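Local coordinates for uncharacterized protein (Peptoclostridium difficile, PDB 6N7M) that is of unknown function, is probably made with a signal sequence, and forms a helical hairpin that pairs with a second copy in the crystal, at the interface of chains A and B. Coordinates in Å, arbitrary orientation; residue numbers count along the deposited sequence, not the author numbering. Chains: chain A/B, Hypothetical Protein CD630_05490.

Contact 1: the interface of chains A and B. Residues chain A 47, 50, 57, 65, 68; chain B 32, 87, 90.
B:Val32 meets chain A with both its backbone and its side chain. Its amide N donates a hydrogen bond to the carbonyl O of A:Val57 at 2.7 Å. A:Val57 is itself held in place: its amide N donates to the phenol OH of A:Tyr50 at 2.9 Å, a nearly straight bond at 172°, while its carbonyl O lies in plane at the edge of the tyrosine ring. The tyrosine hydroxyl thus probably steadies the loop that presents the acceptor.

Followed outward, the B:Val32 side chain starts with CB, which stands 3.9 Å from the A:Val57 O. From there CG2 does the touching: it reaches A:Leu47 CD1 at 3.8 Å, the two side chains crossing at about a right angle, and A:Tyr50 CD2 at 3.9 Å, where valine and tyrosine run past each other in opposite directions. With CG1 anti to the backbone N, CG2 is left beside that N and turned toward the leucine and tyrosine. A:Leu65 CD2 borders the same methyl more loosely, at 4.3 Å from B:Val32 CG2.

A:Leu47 is the hub of the apolar part. Selenomethionine B:Met87 approaches it tip to tip, SE lying 4.1 Å from A:Leu47 CD1, and a bend at chi3 of -42° turns CE toward CD2 of the leucine and CG2 of A:Thr68. B:Ile90 borders the same leucine with CG2 and CD1.

In the fold, chain A offers the groove between helices 37-51 and 62-82, with A:Val57 in the connecting loop, whereas chain B contributes loop residues from near both ends of its modelled chain.

Contact 2: the interface of chains A and B. Residues chain A 90-92; chain B 43, 47, 50, 58, 60, 65, 68.
A:Ile90 points CG1 away from its own carbonyl carbon (chi1 -60°), and an extended chi2 of -174° carries CD1 straight on into chain B. There it meets B:Thr68 CG2 tip to tip at 3.4 Å and touches B:Leu65 CD1 at the same separation, both tighter than usual for methyl groups, so the isoleucine is a snug plug. B:Val60 flanks the pocket more loosely. The other branch of A:Ile90, CG2, packs against B:Leu47 CD2.

That leucine methyl serves two residues at once. A:Ile92 CG1 lies 3.6 Å from B:Leu47 CD2, its side chain set at a slant to the leucine, and CD1 goes on toward CD2 of the B:His43 imidazole. A:Ile92 also covers B:Tyr50: its CA stands 4.0 Å above the centre of the ring, and CG2 comes to 3.7 Å from ring atom CD1 as the two side chains pass in opposite directions.

B:Lys58 works with its aliphatic stem. CG approaches the A:Thr91 carbonyl O, and CE lies 3.6 Å from A:Thr91 CB; bent at chi2, the chain ends alongside the threonine hydroxyl, with NZ 4.1 Å from OG1, too far for a hydrogen bond. The edge of the B:His43 ring faces the carbonyl O of A:Ile90 in plane, but NE2 is 3.5 Å away and the hydrogen bond is weak.

Van der Waals contact therefore dominates here. A:Ile90 enters between helices 37-51 and 62-82 of chain B, while A:Ile92 packs on helix 37-51. The stretch 90-92 so ties the segment near the end of one modelled chain to the hairpin of the other copy; whether this pairing occurs outside the crystal the structure alone does not show.

Contact 1: the interface of chains A and B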
# COMPACT_ATOMS: atom_id res chain seq x y z
N LEU A 47 5.36 1.19 11.11
CA LEU A 47 3.96 1.15 11.60
C LEU A 47 3.93 0.83 13.10
O LEU A 47 3.05 1.39 13.81
CB LEU A 47 3.14 0.12 10.83
CG LEU A 47 1.64 0.17 11.10
CD1 LEU A 47 1.08 1.55 10.74
CD2 LEU A 47 0.92 -0.92 10.34
N TYR A 50 4.97 3.94 14.90
CA TYR A 50 3.89 4.95 14.84
C TYR A 50 2.78 4.60 15.84
O TYR A 50 2.31 5.52 16.57
CB TYR A 50 3.40 5.13 13.41
CG TYR A 50 2.47 6.31 13.31
CD1 TYR A 50 2.97 7.60 13.25
CD2 TYR A 50 1.10 6.14 13.39
CE1 TYR A 50 2.13 8.70 13.22
CE2 TYR A 50 0.25 7.23 13.34
CZ TYR A 50 0.76 8.51 13.27
OH TYR A 50 -0.07 9.59 13.20
N VAL A 57 -2.24 9.48 15.08
CA VAL A 57 -3.60 9.65 14.51
C VAL A 57 -3.93 8.33 13.80
O VAL A 57 -3.13 7.91 12.95
CB VAL A 57 -3.65 10.85 13.55
CG1 VAL A 57 -5.02 11.04 12.93
CG2 VAL A 57 -3.20 12.14 14.24
N LEU A 65 -5.36 -1.95 15.00
CA LEU A 65 -4.01 -1.68 14.43
C LEU A 65 -3.04 -2.79 14.84
O LEU A 65 -2.28 -3.28 13.98
CB LEU A 65 -3.55 -0.30 14.89
CG LEU A 65 -2.17 0.15 14.39
CD1 LEU A 65 -2.04 -0.04 12.89
CD2 LEU A 65 -1.91 1.60 14.75
N THR A 68 -3.87 -5.77 12.68
CA THR A 68 -3.34 -5.55 11.30
C THR A 68 -1.82 -5.79 11.27
O THR A 68 -1.36 -6.42 10.34
CB THR A 68 -3.72 -4.14 10.80
OG1 THR A 68 -5.14 -4.11 10.70
CG2 THR A 68 -3.12 -3.75 9.47
N VAL B 32 -2.44 6.98 10.53
CA VAL B 32 -2.98 5.72 9.95
C VAL B 32 -4.38 6.03 9.41
O VAL B 32 -5.31 6.21 10.22
CB VAL B 32 -2.98 4.56 10.94
CG1 VAL B 32 -3.74 3.35 10.40
CG2 VAL B 32 -1.55 4.19 11.33
N MSE B 87 -4.57 0.69 3.31
CA MSE B 87 -3.95 1.78 4.10
C MSE B 87 -3.19 2.76 3.20
O MSE B 87 -2.49 2.33 2.28
CB MSE B 87 -2.99 1.21 5.15
CG MSE B 87 -2.38 2.29 5.98
SE MSE B 87 -1.38 1.60 7.52
CE MSE B 87 -2.49 0.16 8.25
N ILE B 90 1.96 6.16 5.51
CA ILE B 90 1.89 6.85 6.83
C ILE B 90 2.63 8.18 6.70
O ILE B 90 3.69 8.18 6.10
CB ILE B 90 2.39 5.95 7.97
CG1 ILE B 90 3.82 5.45 7.76
CG2 ILE B 90 1.42 4.81 8.20
CD1 ILE B 90 4.26 4.40 8.77

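Contact 2: the interface of chains A and B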
# COMPACT_ATOMS: atom_id res chain seq x y z
N ILE A 90 2.95 3.01 -5.31
CA ILE A 90 3.74 3.80 -6.31
C ILE A 90 3.48 5.28 -5.98
O ILE A 90 2.29 5.63 -5.72
CB ILE A 90 3.36 3.46 -7.77
CG1 ILE A 90 3.61 1.98 -8.08
CG2 ILE A 90 4.09 4.37 -8.73
CD1 ILE A 90 3.40 1.61 -9.54
N THR A 91 4.56 6.07 -5.92
CA THR A 91 4.52 7.54 -5.65
C THR A 91 4.55 8.28 -6.99
O THR A 91 5.12 7.72 -7.96
CB THR A 91 5.70 7.98 -4.78
OG1 THR A 91 5.79 7.13 -3.64
CG2 THR A 91 5.59 9.42 -4.33
N ILE A 92 4.01 9.49 -7.03
CA ILE A 92 3.85 10.23 -8.32
C ILE A 92 4.87 11.36 -8.44
O ILE A 92 4.95 11.94 -9.54
CB ILE A 92 2.40 10.71 -8.43
CG1 ILE A 92 1.45 9.53 -8.28
CG2 ILE A 92 2.18 11.46 -9.73
CD1 ILE A 92 0.05 9.91 -7.97
N HIS B 43 -6.37 8.35 -6.86
CA HIS B 43 -4.94 7.95 -6.84
C HIS B 43 -4.60 7.17 -8.12
O HIS B 43 -3.54 7.47 -8.74
CB HIS B 43 -4.62 7.21 -5.53
CG HIS B 43 -3.20 6.79 -5.44
ND1 HIS B 43 -2.81 5.46 -5.46
CD2 HIS B 43 -2.06 7.53 -5.40
CE1 HIS B 43 -1.50 5.39 -5.40
NE2 HIS B 43 -1.02 6.64 -5.39
N LEU B 47 -1.97 8.20 -11.16
CA LEU B 47 -0.92 7.28 -11.67
C LEU B 47 -1.04 7.15 -13.18
O LEU B 47 -0.00 7.00 -13.84
CB LEU B 47 -1.05 5.90 -11.03
CG LEU B 47 -0.56 5.80 -9.60
CD1 LEU B 47 -0.75 4.38 -9.10
CD2 LEU B 47 0.90 6.23 -9.51
N TYR B 50 0.46 10.24 -14.58
CA TYR B 50 1.93 10.11 -14.44
C TYR B 50 2.50 9.23 -15.57
O TYR B 50 3.49 9.61 -16.23
CB TYR B 50 2.22 9.54 -13.05
CG TYR B 50 3.64 9.37 -12.61
CD1 TYR B 50 4.49 10.46 -12.44
CD2 TYR B 50 4.08 8.14 -12.13
CE1 TYR B 50 5.77 10.31 -11.93
CE2 TYR B 50 5.36 7.97 -11.62
CZ TYR B 50 6.21 9.07 -11.52
OH TYR B 50 7.47 8.92 -11.00
N LYS B 58 10.58 7.87 -11.33
CA LYS B 58 10.30 6.72 -10.43
C LYS B 58 11.02 5.46 -10.89
O LYS B 58 11.26 5.31 -12.09
CB LYS B 58 8.80 6.42 -10.30
CG LYS B 58 8.20 6.83 -8.97
CD LYS B 58 8.82 6.00 -7.86
CE LYS B 58 8.39 6.37 -6.46
NZ LYS B 58 9.02 5.46 -5.46
N VAL B 60 10.01 2.55 -11.56
CA VAL B 60 9.02 1.59 -12.15
C VAL B 60 9.00 1.74 -13.67
O VAL B 60 8.93 2.87 -14.15
CB VAL B 60 7.60 1.74 -11.56
CG1 VAL B 60 7.05 3.12 -11.79
CG2 VAL B 60 6.68 0.67 -12.09
N LEU B 65 4.24 -0.30 -14.53
CA LEU B 65 3.27 0.71 -14.06
C LEU B 65 1.89 0.33 -14.60
O LEU B 65 0.94 0.33 -13.82
CB LEU B 65 3.71 2.10 -14.50
CG LEU B 65 2.86 3.26 -14.01
CD1 LEU B 65 2.55 3.12 -12.52
CD2 LEU B 65 3.58 4.58 -14.28
N THR B 68 0.68 -2.74 -12.69
CA THR B 68 0.36 -2.32 -11.30
C THR B 68 -0.99 -1.59 -11.28
O THR B 68 -1.79 -1.88 -10.40
CB THR B 68 1.50 -1.48 -10.70
OG1 THR B 68 2.64 -2.33 -10.63
CG2 THR B 68 1.19 -1.00 -9.30

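Contact 1 and contact 2 lie about 22 Å apart, measured between the centres of their C-alpha atoms, and trade the roles of the chains: each hairpin receives the segment near the end of the other modelled chain. Positions 47, 50, 65 and 68 form the receiving surface in both, and position 90 is delivered in both. The exchange is not an exact two-fold. Contact 2 hides 361 Å² against 185 Å² in contact 1, and position 90 buries far more surface there, while contact 1 adds residue 32, near the start of the modelled chain. Such reciprocal exchange would suit a dimer, though the assembly could also reflect crystal packing.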